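Local coordinates for novel protein similar to vertebrate potassium voltage-gated channel, subfamily H (Eag-related) family (PDB 3UKN) that probably forms the pore of a voltage-gated delayed-rectifier potassium channel, represented here by its cytoplasmic C-linker and cyclic nucleotide-binding homology domain, at residues B[98-103]-B[169-174]; B[47-52]-B[114-119]; B[81-86]-B[186-191]; B[158-163]-B[202-207]. One frame throughout, in Å; residues are numbered along the deposited sequence.

Interaction 1 (B[98-103]-B[169-174])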
loop_
_atom_site.group_PDB
_atom_site.type_symbol
_atom_site.label_atom_id
_atom_site.label_comp_id
_atom_site.label_asym_id
_atom_site.label_seq_id
_atom_site.Cartn_x
_atom_site.Cartn_y
_atom_site.Cartn_z
ATOM N N ILE B 98 -12.630 0.385 -5.100
ATOM C CA ILE B 98 -12.767 -1.023 -5.454
ATOM C C ILE B 98 -11.666 -1.430 -6.434
ATOM O O ILE B 98 -11.406 -0.728 -7.401
ATOM C CB ILE B 98 -14.169 -1.322 -6.085
ATOM C CG1 ILE B 98 -15.277 -1.165 -5.047
ATOM C CG2 ILE B 98 -14.209 -2.711 -6.695
ATOM C CD1 ILE B 98 -16.635 -1.423 -5.602
ATOM N N LYS B 99 -11.033 -2.569 -6.185
ATOM C CA LYS B 99 -9.931 -3.055 -7.011
ATOM C C LYS B 99 -10.318 -4.392 -7.600
ATOM O O LYS B 99 -11.315 -4.992 -7.192
ATOM C CB LYS B 99 -8.682 -3.292 -6.156
ATOM C CG LYS B 99 -8.322 -2.157 -5.225
ATOM C CD LYS B 99 -7.424 -1.176 -5.933
ATOM C CE LYS B 99 -6.961 -0.086 -4.980
ATOM N NZ LYS B 99 -6.111 0.895 -5.713
ATOM N N THR B 100 -9.491 -4.879 -8.518
ATOM C CA THR B 100 -9.726 -6.148 -9.177
ATOM C C THR B 100 -8.412 -6.892 -9.342
ATOM O O THR B 100 -7.332 -6.282 -9.350
ATOM C CB THR B 100 -10.320 -5.926 -10.568
ATOM O OG1 THR B 100 -9.418 -5.125 -11.335
ATOM C CG2 THR B 100 -11.669 -5.202 -10.468
ATOM N N SER B 101 -8.481 -8.210 -9.469
ATOM C CA SER B 101 -7.275 -8.982 -9.734
ATOM C C SER B 101 -7.624 -10.320 -10.333
ATOM O O SER B 101 -8.608 -10.942 -9.931
ATOM C CB SER B 101 -6.436 -9.185 -8.463
ATOM O OG SER B 101 -5.263 -9.954 -8.737
ATOM N N PHE B 102 -6.820 -10.742 -11.305
ATOM C CA PHE B 102 -6.893 -12.087 -11.851
ATOM C C PHE B 102 -6.251 -12.993 -10.824
ATOM O O PHE B 102 -5.420 -12.550 -10.020
ATOM C CB PHE B 102 -6.130 -12.208 -13.180
ATOM C CG PHE B 102 -6.736 -11.421 -14.312
ATOM C CD1 PHE B 102 -7.690 -11.993 -15.140
ATOM C CD2 PHE B 102 -6.343 -10.114 -14.557
ATOM C CE1 PHE B 102 -8.248 -11.272 -16.184
ATOM C CE2 PHE B 102 -6.896 -9.393 -15.597
ATOM C CZ PHE B 102 -7.850 -9.972 -16.410
ATOM N N CYS B 103 -6.637 -14.257 -10.850
ATOM C CA CYS B 103 -6.131 -15.242 -9.917
ATOM C C CYS B 103 -5.943 -16.547 -10.704
ATOM O O CYS B 103 -6.745 -16.881 -11.573
ATOM C CB CYS B 103 -7.130 -15.403 -8.753
ATOM S SG CYS B 103 -6.498 -16.308 -7.325
ATOM N N ASP B 169 -11.618 -13.995 -11.679
ATOM C CA ASP B 169 -11.616 -12.546 -11.729
ATOM C C ASP B 169 -12.306 -12.007 -10.477
ATOM O O ASP B 169 -13.515 -12.177 -10.294
ATOM C CB ASP B 169 -12.328 -12.067 -12.987
ATOM C CG ASP B 169 -12.139 -10.593 -13.234
ATOM O OD1 ASP B 169 -11.983 -9.835 -12.253
ATOM O OD2 ASP B 169 -12.155 -10.191 -14.415
ATOM N N LEU B 170 -11.530 -11.357 -9.617
ATOM C CA LEU B 170 -12.011 -10.919 -8.324
ATOM C C LEU B 170 -12.073 -9.403 -8.198
ATOM O O LEU B 170 -11.265 -8.693 -8.784
ATOM C CB LEU B 170 -11.084 -11.464 -7.243
ATOM C CG LEU B 170 -10.936 -12.984 -7.221
ATOM C CD1 LEU B 170 -9.749 -13.380 -6.343
ATOM C CD2 LEU B 170 -12.209 -13.606 -6.702
ATOM N N GLN B 171 -13.049 -8.918 -7.439
ATOM C CA GLN B 171 -13.080 -7.531 -7.004
ATOM C C GLN B 171 -12.972 -7.523 -5.499
ATOM O O GLN B 171 -13.261 -8.526 -4.849
ATOM C CB GLN B 171 -14.387 -6.846 -7.401
ATOM C CG GLN B 171 -14.547 -6.649 -8.873
ATOM C CD GLN B 171 -15.803 -5.892 -9.231
ATOM O OE1 GLN B 171 -16.580 -5.485 -8.360
ATOM N NE2 GLN B 171 -16.013 -5.700 -10.524
ATOM N N TYR B 172 -12.598 -6.382 -4.933
ATOM C CA TYR B 172 -12.429 -6.313 -3.490
ATOM C C TYR B 172 -12.289 -4.884 -3.005
ATOM O O TYR B 172 -11.977 -3.973 -3.780
ATOM C CB TYR B 172 -11.217 -7.161 -3.051
ATOM C CG TYR B 172 -9.864 -6.634 -3.504
ATOM C CD1 TYR B 172 -9.138 -5.734 -2.712
ATOM C CD2 TYR B 172 -9.298 -7.048 -4.716
ATOM C CE1 TYR B 172 -7.866 -5.254 -3.125
ATOM C CE2 TYR B 172 -8.029 -6.568 -5.134
ATOM C CZ TYR B 172 -7.332 -5.672 -4.339
ATOM O OH TYR B 172 -6.095 -5.217 -4.760
ATOM N N ILE B 173 -12.513 -4.713 -1.710
ATOM C CA ILE B 173 -12.332 -3.455 -1.013
ATOM C C ILE B 173 -11.591 -3.777 0.300
ATOM O O ILE B 173 -11.970 -4.712 1.019
ATOM C CB ILE B 173 -13.672 -2.840 -0.673
ATOM C CG1 ILE B 173 -14.527 -2.710 -1.930
ATOM C CG2 ILE B 173 -13.493 -1.491 0.007
ATOM C CD1 ILE B 173 -15.818 -1.958 -1.702
ATOM N N SER B 174 -10.529 -3.030 0.592
ATOM C CA SER B 174 -9.741 -3.267 1.789
ATOM C C SER B 174 -10.592 -2.930 2.981
ATOM O O SER B 174 -11.445 -2.035 2.915
ATOM C CB SER B 174 -8.506 -2.368 1.806
ATOM O OG SER B 174 -8.893 -1.004 1.868
HETATM O O HOH W 1 -5.470 -5.213 -7.610
#

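Interaction 2 (B[47-52]-B[114-119])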
loop_
_atom_site.group_PDB
_atom_site.type_symbol
_atom_site.label_atom_id
_atom_site.label_comp_id
_atom_site.label_asym_id
_atom_site.label_seq_id
_atom_site.Cartn_x
_atom_site.Cartn_y
_atom_site.Cartn_z
ATOM N N SER B 47 -0.249 -15.165 -1.065
ATOM C CA SER B 47 -1.713 -15.115 -1.130
ATOM C C SER B 47 -2.138 -13.733 -1.631
ATOM O O SER B 47 -1.455 -12.736 -1.394
ATOM C CB SER B 47 -2.355 -15.402 0.229
ATOM O OG SER B 47 -2.143 -14.323 1.121
ATOM N N VAL B 48 -3.261 -13.654 -2.328
ATOM C CA VAL B 48 -3.748 -12.342 -2.715
ATOM C C VAL B 48 -4.033 -11.502 -1.489
ATOM O O VAL B 48 -3.722 -10.317 -1.469
ATOM C CB VAL B 48 -4.998 -12.406 -3.576
ATOM C CG1 VAL B 48 -5.631 -11.013 -3.681
ATOM C CG2 VAL B 48 -4.635 -12.950 -4.937
ATOM N N ASN B 49 -4.622 -12.117 -0.470
ATOM C CA ASN B 49 -5.009 -11.394 0.738
ATOM C C ASN B 49 -3.842 -10.611 1.319
ATOM O O ASN B 49 -4.010 -9.469 1.720
ATOM C CB ASN B 49 -5.605 -12.338 1.791
ATOM C CG ASN B 49 -5.921 -11.627 3.099
ATOM O OD1 ASN B 49 -6.822 -10.798 3.167
ATOM N ND2 ASN B 49 -5.178 -11.953 4.143
ATOM N N ASN B 50 -2.655 -11.214 1.343
ATOM C CA ASN B 50 -1.487 -10.533 1.882
ATOM C C ASN B 50 -0.787 -9.597 0.899
ATOM O O ASN B 50 0.096 -8.826 1.293
ATOM C CB ASN B 50 -0.486 -11.540 2.472
ATOM C CG ASN B 50 -0.936 -12.079 3.820
ATOM O OD1 ASN B 50 -2.049 -11.805 4.268
ATOM N ND2 ASN B 50 -0.074 -12.848 4.471
ATOM N N GLY B 51 -1.162 -9.654 -0.376
ATOM C CA GLY B 51 -0.517 -8.814 -1.365
ATOM C C GLY B 51 -1.406 -7.771 -2.028
ATOM O O GLY B 51 -1.085 -7.272 -3.124
ATOM N N ILE B 52 -2.514 -7.418 -1.378
ATOM C CA ILE B 52 -3.476 -6.501 -1.993
ATOM C C ILE B 52 -2.914 -5.105 -2.276
ATOM O O ILE B 52 -1.997 -4.624 -1.603
ATOM C CB ILE B 52 -4.788 -6.368 -1.175
ATOM C CG1 ILE B 52 -4.594 -5.457 0.033
ATOM C CG2 ILE B 52 -5.316 -7.732 -0.762
ATOM C CD1 ILE B 52 -5.852 -5.307 0.882
ATOM N N ASP B 114 -4.210 -16.257 8.487
ATOM C CA ASP B 114 -3.833 -14.893 8.133
ATOM C C ASP B 114 -4.874 -13.899 8.653
ATOM O O ASP B 114 -6.011 -14.278 8.971
ATOM C CB ASP B 114 -3.627 -14.736 6.614
ATOM C CG ASP B 114 -2.270 -15.272 6.145
ATOM O OD1 ASP B 114 -1.390 -15.501 7.006
ATOM O OD2 ASP B 114 -2.074 -15.455 4.921
ATOM N N ALA B 115 -4.478 -12.634 8.772
ATOM C CA ALA B 115 -5.435 -11.589 9.069
ATOM C C ALA B 115 -6.136 -11.175 7.773
ATOM O O ALA B 115 -5.481 -10.926 6.760
ATOM C CB ALA B 115 -4.753 -10.407 9.706
ATOM N N LEU B 116 -7.464 -11.120 7.809
ATOM C CA LEU B 116 -8.241 -10.703 6.653
ATOM C C LEU B 116 -7.921 -9.246 6.312
ATOM O O LEU B 116 -7.983 -8.375 7.179
ATOM C CB LEU B 116 -9.734 -10.883 6.930
ATOM C CG LEU B 116 -10.671 -10.663 5.736
ATOM C CD1 LEU B 116 -10.440 -11.698 4.615
ATOM C CD2 LEU B 116 -12.124 -10.650 6.196
ATOM N N GLN B 117 -7.578 -8.977 5.058
ATOM C CA GLN B 117 -7.212 -7.619 4.667
ATOM C C GLN B 117 -8.316 -6.941 3.861
ATOM O O GLN B 117 -8.298 -5.736 3.652
ATOM C CB GLN B 117 -5.928 -7.642 3.834
ATOM C CG GLN B 117 -4.710 -8.225 4.540
ATOM C CD GLN B 117 -4.150 -7.292 5.581
ATOM O OE1 GLN B 117 -4.319 -6.073 5.492
ATOM N NE2 GLN B 117 -3.498 -7.856 6.598
ATOM N N ALA B 118 -9.277 -7.725 3.399
ATOM C CA ALA B 118 -10.298 -7.217 2.492
ATOM C C ALA B 118 -11.502 -8.145 2.466
ATOM O O ALA B 118 -11.427 -9.285 2.924
ATOM C CB ALA B 118 -9.720 -7.106 1.074
ATOM N N ILE B 119 -12.607 -7.654 1.905
ATOM C CA ILE B 119 -13.674 -8.543 1.458
ATOM C C ILE B 119 -13.549 -8.658 -0.049
ATOM O O ILE B 119 -13.166 -7.696 -0.718
ATOM C CB ILE B 119 -15.080 -8.034 1.844
ATOM C CG1 ILE B 119 -15.383 -6.709 1.175
ATOM C CG2 ILE B 119 -15.181 -7.843 3.339
ATOM C CD1 ILE B 119 -16.709 -6.113 1.640
HETATM O O HOH W 2 -0.020 -15.490 2.543
HETATM O O HOH W 3 -2.424 -10.845 6.457
#

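Interaction 3 (B[81-86]-B[186-191])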
loop_
_atom_site.group_PDB
_atom_site.type_symbol
_atom_site.label_atom_id
_atom_site.label_comp_id
_atom_site.label_asym_id
_atom_site.label_seq_id
_atom_site.Cartn_x
_atom_site.Cartn_y
_atom_site.Cartn_z
ATOM N N PRO B 81 -27.581 -6.718 -2.658
ATOM C CA PRO B 81 -28.633 -6.227 -1.758
ATOM C C PRO B 81 -28.075 -5.468 -0.562
ATOM O O PRO B 81 -28.734 -4.576 -0.025
ATOM C CB PRO B 81 -29.310 -7.522 -1.288
ATOM C CG PRO B 81 -29.199 -8.430 -2.463
ATOM C CD PRO B 81 -27.885 -8.071 -3.163
ATOM N N LEU B 82 -26.870 -5.843 -0.144
ATOM C CA LEU B 82 -26.196 -5.225 0.996
ATOM C C LEU B 82 -26.126 -3.687 0.890
ATOM O O LEU B 82 -26.116 -2.972 1.906
ATOM C CB LEU B 82 -24.785 -5.810 1.079
ATOM C CG LEU B 82 -23.771 -5.109 1.960
ATOM C CD1 LEU B 82 -24.358 -5.019 3.369
ATOM C CD2 LEU B 82 -22.482 -5.878 1.949
ATOM N N PHE B 83 -26.083 -3.184 -0.342
ATOM C CA PHE B 83 -25.841 -1.751 -0.609
ATOM C C PHE B 83 -27.118 -0.981 -0.958
ATOM O O PHE B 83 -27.084 0.234 -1.166
ATOM C CB PHE B 83 -24.743 -1.561 -1.691
ATOM C CG PHE B 83 -23.406 -2.115 -1.269
ATOM C CD1 PHE B 83 -22.636 -1.447 -0.341
ATOM C CD2 PHE B 83 -22.962 -3.332 -1.748
ATOM C CE1 PHE B 83 -21.452 -1.966 0.096
ATOM C CE2 PHE B 83 -21.767 -3.860 -1.324
ATOM C CZ PHE B 83 -21.008 -3.176 -0.392
ATOM N N GLU B 84 -28.242 -1.688 -0.985
ATOM C CA GLU B 84 -29.524 -1.081 -1.361
ATOM C C GLU B 84 -29.803 0.220 -0.604
ATOM O O GLU B 84 -30.290 1.188 -1.190
ATOM C CB GLU B 84 -30.674 -2.070 -1.142
ATOM C CG GLU B 84 -32.054 -1.540 -1.489
ATOM C CD GLU B 84 -32.299 -1.456 -2.985
ATOM O OE1 GLU B 84 -31.317 -1.587 -3.755
ATOM O OE2 GLU B 84 -33.477 -1.262 -3.389
ATOM N N SER B 85 -29.487 0.243 0.689
ATOM C CA SER B 85 -29.842 1.377 1.536
ATOM C C SER B 85 -28.726 2.430 1.683
ATOM O O SER B 85 -28.846 3.384 2.454
ATOM C CB SER B 85 -30.322 0.895 2.908
ATOM O OG SER B 85 -29.222 0.649 3.764
ATOM N N ALA B 86 -27.646 2.283 0.931
ATOM C CA ALA B 86 -26.569 3.243 1.078
ATOM C C ALA B 86 -26.915 4.505 0.275
ATOM O O ALA B 86 -27.411 4.406 -0.833
ATOM C CB ALA B 86 -25.255 2.645 0.626
ATOM N N PRO B 186 -22.169 6.873 9.023
ATOM C CA PRO B 186 -22.508 6.096 10.232
ATOM C C PRO B 186 -23.882 5.443 10.144
ATOM O O PRO B 186 -24.086 4.350 10.651
ATOM C CB PRO B 186 -22.543 7.156 11.342
ATOM C CG PRO B 186 -21.755 8.301 10.825
ATOM C CD PRO B 186 -21.868 8.286 9.333
ATOM N N GLU B 187 -24.824 6.132 9.518
ATOM C CA GLU B 187 -26.181 5.643 9.410
ATOM C C GLU B 187 -26.193 4.399 8.550
ATOM O O GLU B 187 -26.794 3.383 8.907
ATOM C CB GLU B 187 -27.085 6.715 8.804
ATOM C CG GLU B 187 -27.343 7.885 9.734
ATOM C CD GLU B 187 -27.989 9.066 9.030
ATOM O OE1 GLU B 187 -28.532 8.878 7.918
ATOM O OE2 GLU B 187 -27.941 10.184 9.590
ATOM N N TYR B 188 -25.529 4.480 7.406
ATOM C CA TYR B 188 -25.461 3.321 6.543
ATOM C C TYR B 188 -24.700 2.186 7.229
ATOM O O TYR B 188 -25.042 1.030 7.059
ATOM C CB TYR B 188 -24.866 3.630 5.156
ATOM C CG TYR B 188 -24.655 2.342 4.420
ATOM C CD1 TYR B 188 -25.740 1.536 4.081
ATOM C CD2 TYR B 188 -23.382 1.875 4.143
ATOM C CE1 TYR B 188 -25.558 0.318 3.449
ATOM C CE2 TYR B 188 -23.195 0.643 3.511
ATOM C CZ TYR B 188 -24.285 -0.122 3.169
ATOM O OH TYR B 188 -24.100 -1.341 2.544
ATOM N N ALA B 189 -23.676 2.524 8.004
ATOM C CA ALA B 189 -22.827 1.513 8.645
ATOM C C ALA B 189 -23.633 0.570 9.547
ATOM O O ALA B 189 -23.469 -0.646 9.496
ATOM C CB ALA B 189 -21.683 2.171 9.421
ATOM N N GLN B 190 -24.519 1.142 10.353
ATOM C CA GLN B 190 -25.429 0.357 11.175
ATOM C C GLN B 190 -26.234 -0.639 10.323
ATOM O O GLN B 190 -26.413 -1.803 10.701
ATOM C CB GLN B 190 -26.363 1.297 11.949
ATOM C CG GLN B 190 -27.024 0.683 13.165
ATOM C CD GLN B 190 -26.090 0.580 14.363
ATOM O OE1 GLN B 190 -24.880 0.401 14.212
ATOM N NE2 GLN B 190 -26.654 0.699 15.563
ATOM N N LYS B 191 -26.725 -0.198 9.171
ATOM C CA LYS B 191 -27.458 -1.119 8.305
ATOM C C LYS B 191 -26.514 -2.148 7.689
ATOM O O LYS B 191 -26.882 -3.305 7.516
ATOM C CB LYS B 191 -28.254 -0.367 7.225
ATOM C CG LYS B 191 -29.143 0.717 7.838
ATOM C CD LYS B 191 -30.216 1.238 6.906
ATOM C CE LYS B 191 -30.805 2.545 7.473
ATOM N NZ LYS B 191 -31.802 3.228 6.581
#

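Interaction 4 (B[158-163]-B[202-207])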
loop_
_atom_site.group_PDB
_atom_site.type_symbol
_atom_site.label_atom_id
_atom_site.label_comp_id
_atom_site.label_asym_id
_atom_site.label_seq_id
_atom_site.Cartn_x
_atom_site.Cartn_y
_atom_site.Cartn_z
ATOM N N THR B 158 -8.415 -15.438 9.914
ATOM C CA THR B 158 -9.160 -16.313 9.008
ATOM C C THR B 158 -9.121 -17.779 9.435
ATOM O O THR B 158 -8.103 -18.275 9.919
ATOM C CB THR B 158 -8.668 -16.177 7.554
ATOM O OG1 THR B 158 -7.264 -16.454 7.505
ATOM C CG2 THR B 158 -8.942 -14.746 7.020
ATOM N N ASN B 159 -10.244 -18.459 9.230
ATOM C CA ASN B 159 -10.451 -19.815 9.715
ATOM C C ASN B 159 -10.321 -20.878 8.625
ATOM O O ASN B 159 -10.486 -22.070 8.892
ATOM C CB ASN B 159 -11.838 -19.912 10.341
ATOM C CG ASN B 159 -12.938 -19.675 9.327
ATOM O OD1 ASN B 159 -12.777 -19.979 8.139
ATOM N ND2 ASN B 159 -14.046 -19.106 9.775
ATOM N N ALA B 160 -10.048 -20.452 7.398
ATOM C CA ALA B 160 -9.887 -21.401 6.300
ATOM C C ALA B 160 -9.004 -20.842 5.186
ATOM O O ALA B 160 -8.800 -19.633 5.091
ATOM C CB ALA B 160 -11.245 -21.804 5.753
ATOM N N ASN B 161 -8.460 -21.726 4.358
ATOM C CA ASN B 161 -7.803 -21.304 3.131
ATOM C C ASN B 161 -8.863 -21.114 2.043
ATOM O O ASN B 161 -9.871 -21.846 2.020
ATOM C CB ASN B 161 -6.785 -22.360 2.656
ATOM C CG ASN B 161 -5.833 -22.803 3.752
ATOM O OD1 ASN B 161 -5.015 -22.019 4.230
ATOM N ND2 ASN B 161 -5.922 -24.070 4.141
ATOM N N VAL B 162 -8.656 -20.142 1.157
ATOM C CA VAL B 162 -9.464 -20.052 -0.058
ATOM C C VAL B 162 -8.545 -20.086 -1.261
ATOM O O VAL B 162 -7.694 -19.208 -1.423
ATOM C CB VAL B 162 -10.305 -18.751 -0.174
ATOM C CG1 VAL B 162 -11.070 -18.772 -1.499
ATOM C CG2 VAL B 162 -11.273 -18.583 1.000
ATOM N N LYS B 163 -8.733 -21.086 -2.112
ATOM C CA LYS B 163 -7.852 -21.310 -3.250
ATOM C C LYS B 163 -8.647 -21.248 -4.552
ATOM O O LYS B 163 -9.725 -21.822 -4.639
ATOM C CB LYS B 163 -7.213 -22.692 -3.133
ATOM C CG LYS B 163 -6.174 -22.842 -2.027
ATOM C CD LYS B 163 -5.649 -24.272 -1.965
ATOM C CE LYS B 163 -5.034 -24.704 -3.298
ATOM N NZ LYS B 163 -4.458 -26.078 -3.238
ATOM N N TYR B 202 -19.338 -16.961 2.249
ATOM C CA TYR B 202 -18.535 -17.627 3.255
ATOM C C TYR B 202 -17.904 -16.642 4.227
ATOM O O TYR B 202 -17.355 -15.622 3.823
ATOM C CB TYR B 202 -17.469 -18.547 2.636
ATOM C CG TYR B 202 -16.784 -19.399 3.695
ATOM C CD1 TYR B 202 -17.339 -20.609 4.118
ATOM C CD2 TYR B 202 -15.598 -18.972 4.298
ATOM C CE1 TYR B 202 -16.726 -21.371 5.097
ATOM C CE2 TYR B 202 -14.976 -19.729 5.277
ATOM C CZ TYR B 202 -15.540 -20.924 5.677
ATOM O OH TYR B 202 -14.906 -21.666 6.655
ATOM N N ASN B 203 -17.961 -16.993 5.508
ATOM C CA ASN B 203 -17.494 -16.155 6.606
ATOM C C ASN B 203 -16.208 -16.735 7.214
ATOM O O ASN B 203 -16.208 -17.814 7.798
ATOM C CB ASN B 203 -18.602 -16.057 7.667
ATOM C CG ASN B 203 -18.203 -15.225 8.869
ATOM O OD1 ASN B 203 -17.031 -14.924 9.079
ATOM N ND2 ASN B 203 -19.184 -14.846 9.662
ATOM N N LEU B 204 -15.116 -15.991 7.095
ATOM C CA LEU B 204 -13.809 -16.469 7.507
ATOM C C LEU B 204 -13.475 -16.236 8.977
ATOM O O LEU B 204 -12.384 -16.585 9.424
ATOM C CB LEU B 204 -12.746 -15.831 6.609
ATOM C CG LEU B 204 -12.857 -16.350 5.166
ATOM C CD1 LEU B 204 -12.186 -15.435 4.180
ATOM C CD2 LEU B 204 -12.278 -17.756 5.084
ATOM N N ARG B 205 -14.409 -15.654 9.726
ATOM C CA ARG B 205 -14.158 -15.306 11.120
ATOM C C ARG B 205 -14.049 -16.561 11.987
ATOM O O ARG B 205 -14.999 -17.352 12.081
ATOM C CB ARG B 205 -15.237 -14.375 11.673
ATOM C CG ARG B 205 -14.866 -13.730 13.011
ATOM C CD ARG B 205 -15.953 -12.800 13.534
ATOM N NE ARG B 205 -17.103 -13.549 14.033
ATOM C CZ ARG B 205 -17.428 -13.639 15.317
ATOM N NH1 ARG B 205 -16.694 -13.011 16.225
ATOM N NH2 ARG B 205 -18.484 -14.347 15.693
ATOM N N GLU B 206 -12.879 -16.731 12.602
ATOM C CA GLU B 206 -12.605 -17.848 13.502
ATOM C C GLU B 206 -13.755 -18.027 14.495
ATOM O O GLU B 206 -13.982 -17.180 15.361
ATOM C CB GLU B 206 -11.279 -17.605 14.237
ATOM C CG GLU B 206 -10.737 -18.800 14.990
ATOM C CD GLU B 206 -10.353 -19.935 14.073
ATOM O OE1 GLU B 206 -9.559 -19.689 13.142
ATOM O OE2 GLU B 206 -10.848 -21.066 14.279
ATOM N N GLY B 207 -14.492 -19.125 14.349
ATOM C CA GLY B 207 -15.649 -19.379 15.186
ATOM C C GLY B 207 -16.932 -18.866 14.565
ATOM O O GLY B 207 -17.417 -19.420 13.578
#

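Interaction 1 (B[98-103]-B[169-174])
With CG in the crowded position between its backbone N and carbonyl carbon (chi1 68°), Tyr172 lays its ring over strand 99-103; Lys99, its CG beside the backbone N (chi1 -48°), puts CB over one face of that ring. The result is a CH-pi contact, offset toward the phenol rim, where Lys99 CB comes 3.3 Å from Tyr172 CZ. The Lys99 chain then bends at chi2 and carries NZ away to Asp53, a salt bridge, and to the carbonyl of Ser55. Tyr172 OH also binds Asp53 N, and a water links the hydroxyl to Thr100 O (2.8 Å from water to O). Beneath this, four backbone bonds join Lys99 with Tyr172 and Ser101 with Leu170. The straightest runs from Lys99 N to Tyr172 O (2.9 Å, 173°). On the sheet's other side, Thr100 CG2 lies alongside Gln171 CG at 3.6 Å, while the Gln171 amide is taken up by Glu76 and Leu77. Ile98 CG1 and Ile173 CD1 press tightly at 3.5 Å. Antiparallel pairing of this kind, with strand 99-103 outermost within the chain, belongs to the beta roll of the cyclic nucleotide-binding domain fold.

Interaction 2 (B[47-52]-B[114-119])
At the centre is the Asn49 side-chain amide, which grips the backbone of 114-119 at two points. Its OD1 takes the N-H of Gln117 on an in-plane lone pair (Asn49 OD1 to Gln117 N, 2.7 Å). Its ND2 gives a nearly straight bond (171°) to Ala115 O at 2.8 Å; that oxygen lies in the Asn49 amide plane, although ND2 sits well above the plane of the peptide carbonyl. Extended from the backbone with CG anti to N (chi1 176°), Asn49 reaches both groups at once. Gln117 folds back over the same residue, its CG 3.2 Å from Asn49 O, and Ile52 CD1 packs 3.8 Å from Gln117 CB. One water donates to both Asn50 OD1 and Ala115 O and accepts from Gln117 NE2 (3.2 Å from that nitrogen). Further out, Ser47 OG accepts from Asn50 N at 3.2 Å, an ST motif in the helically coiled but not regularly bonded stretch that carries Asn49. A second water links Ser47 OG to Asp114 OD2, and Asn50 ND2 makes a weak hydrogen bond to Asp60 of the second subunit. Tyr120 OH also bonds to Asn49 OD1. With two donors on OD1 the amide is probably polarised and ND2 made a better donor; the centre of the contact is thus held by a neutral amide rather than a charge pair.

Interaction 3 (B[81-86]-B[186-191])
One hydrogen bond ties the two segments: Tyr188 OH donates to Leu82 O at 2.7 Å. Leu82 O lies at the edge of the phenol ring, near its plane, whereas the hydroxyl stands well above the plane of the peptide carbonyl (47° out of it). Tyr188 gets there with CG anti to its backbone N (chi1 172°), so that the ring reaches straight from helix 186-199 to the turn.

The second element is a CH-pi contact. Ala86 CB sits almost exactly over the centre of one Tyr188 face, 10° off the normal, with Tyr188 CD1 and CE1 both 3.7 Å from Ala86 CB.

Van der Waals contacts complete the fit. Phe83 CD1 comes obliquely to Tyr188 OH at 3.2 Å, and Leu82 CD1 approaches the same oxygen at 3.8 Å, crossing the tyrosine at about a right angle. Leu82 CG in turn lies over the centre of one Phe83 face, and both side chains border the hydroxyl. At the ring's edge, Ser85 OG lies 3.6 Å from Tyr188 CD1 and 3.3 Å from Lys191 CD, touching the aliphatic part of that extended chain.

Backbone bonds shape the receiving loop: Glu84 N to Pro81 O in the 3-10 segment, and Ala86 N to Phe83 O (3.0 Å) in a type I turn. Phe83 continues onto Leu91 and Leu94, Leu82 onto Phe192 and Ile196, and Tyr188 onto Cys90 and Leu182. The contact thus joins the turn before helix 88-96 to the C-terminal helix 186-199, part of the helical packing that accompanies the beta roll in cyclic nucleotide-binding domains.

Interaction 4 (B[158-163]-B[202-207])
Two flat groups, the Asn159 amide and the Tyr202 ring, meet tip to tip with their planes 84° apart. Asn159 OD1 lies at the ring's edge, near its plane, and accepts from Tyr202 OH at 3.1 Å, the hydroxyl standing above the amide carbonyl plane. Leu204 CG also sits at the ring edge, while Ala160 CB comes in obliquely and Val129 of strand 127-131 packs nearby.

The other end of the amide works on the backbone. Asn159 has CG in the crowded position between N and the carbonyl carbon (chi1 64°), which turns ND2 into the 203-205 bend. There ND2 gives a good bond to Asn203 O on a lone pair (3.2 Å, 162°) and a weak one to Arg205 O at 3.0 Å. A further weak bond runs from Asn159 N to Leu204 O at 2.9 Å, beside a CA-H...O contact from Thr158. One asparagine thereby holds Tyr202 by its hydroxyl and the next three residues by their carbonyls.

Leu204 turns inward: its CB lies alongside Thr158 CG2 at 4.0 Å, and its CD2 meets Ala160 CB (4.2 Å) and Val162 CG2 (4.3 Å), with Ile110 and Leu116 close by. The bend itself is an Asx turn, Arg205 N donating to Asn203 OD1 at 2.8 Å; Asp148 binds Asn203 ND2 and forms a salt bridge with Arg205. Here the short C-terminal strand 200-203 and its following turn fill the site that would hold a cyclic nucleotide in related domains, with Tyr202 and Leu204 as the intrinsic ligand characteristic of KCNH channels.

In the fold
Interactions 1, 2 and 4 all reach the beta roll, and the centre of interaction 3 lies farthest out, about 20 Å from the chain's centre, where a turn meets helix 186-199. Interaction 1 is the most buried and relies on regular strand pairing. It adjoins interaction 2 through neighbouring strands 168-174 and 118-122, with Ile52 against Tyr172, but there a loop is held by side-chain amide and water. Interaction 2 in turn touches interaction 4: Leu116 packs on both Thr158 and Leu204. In interaction 4 an asparagine amide again grips backbone, now in the C-terminal segment, whereas interaction 3 rests largely on one tyrosine. Helix 186-199 leads from interaction 3 directly into strand 200-203 of interaction 4.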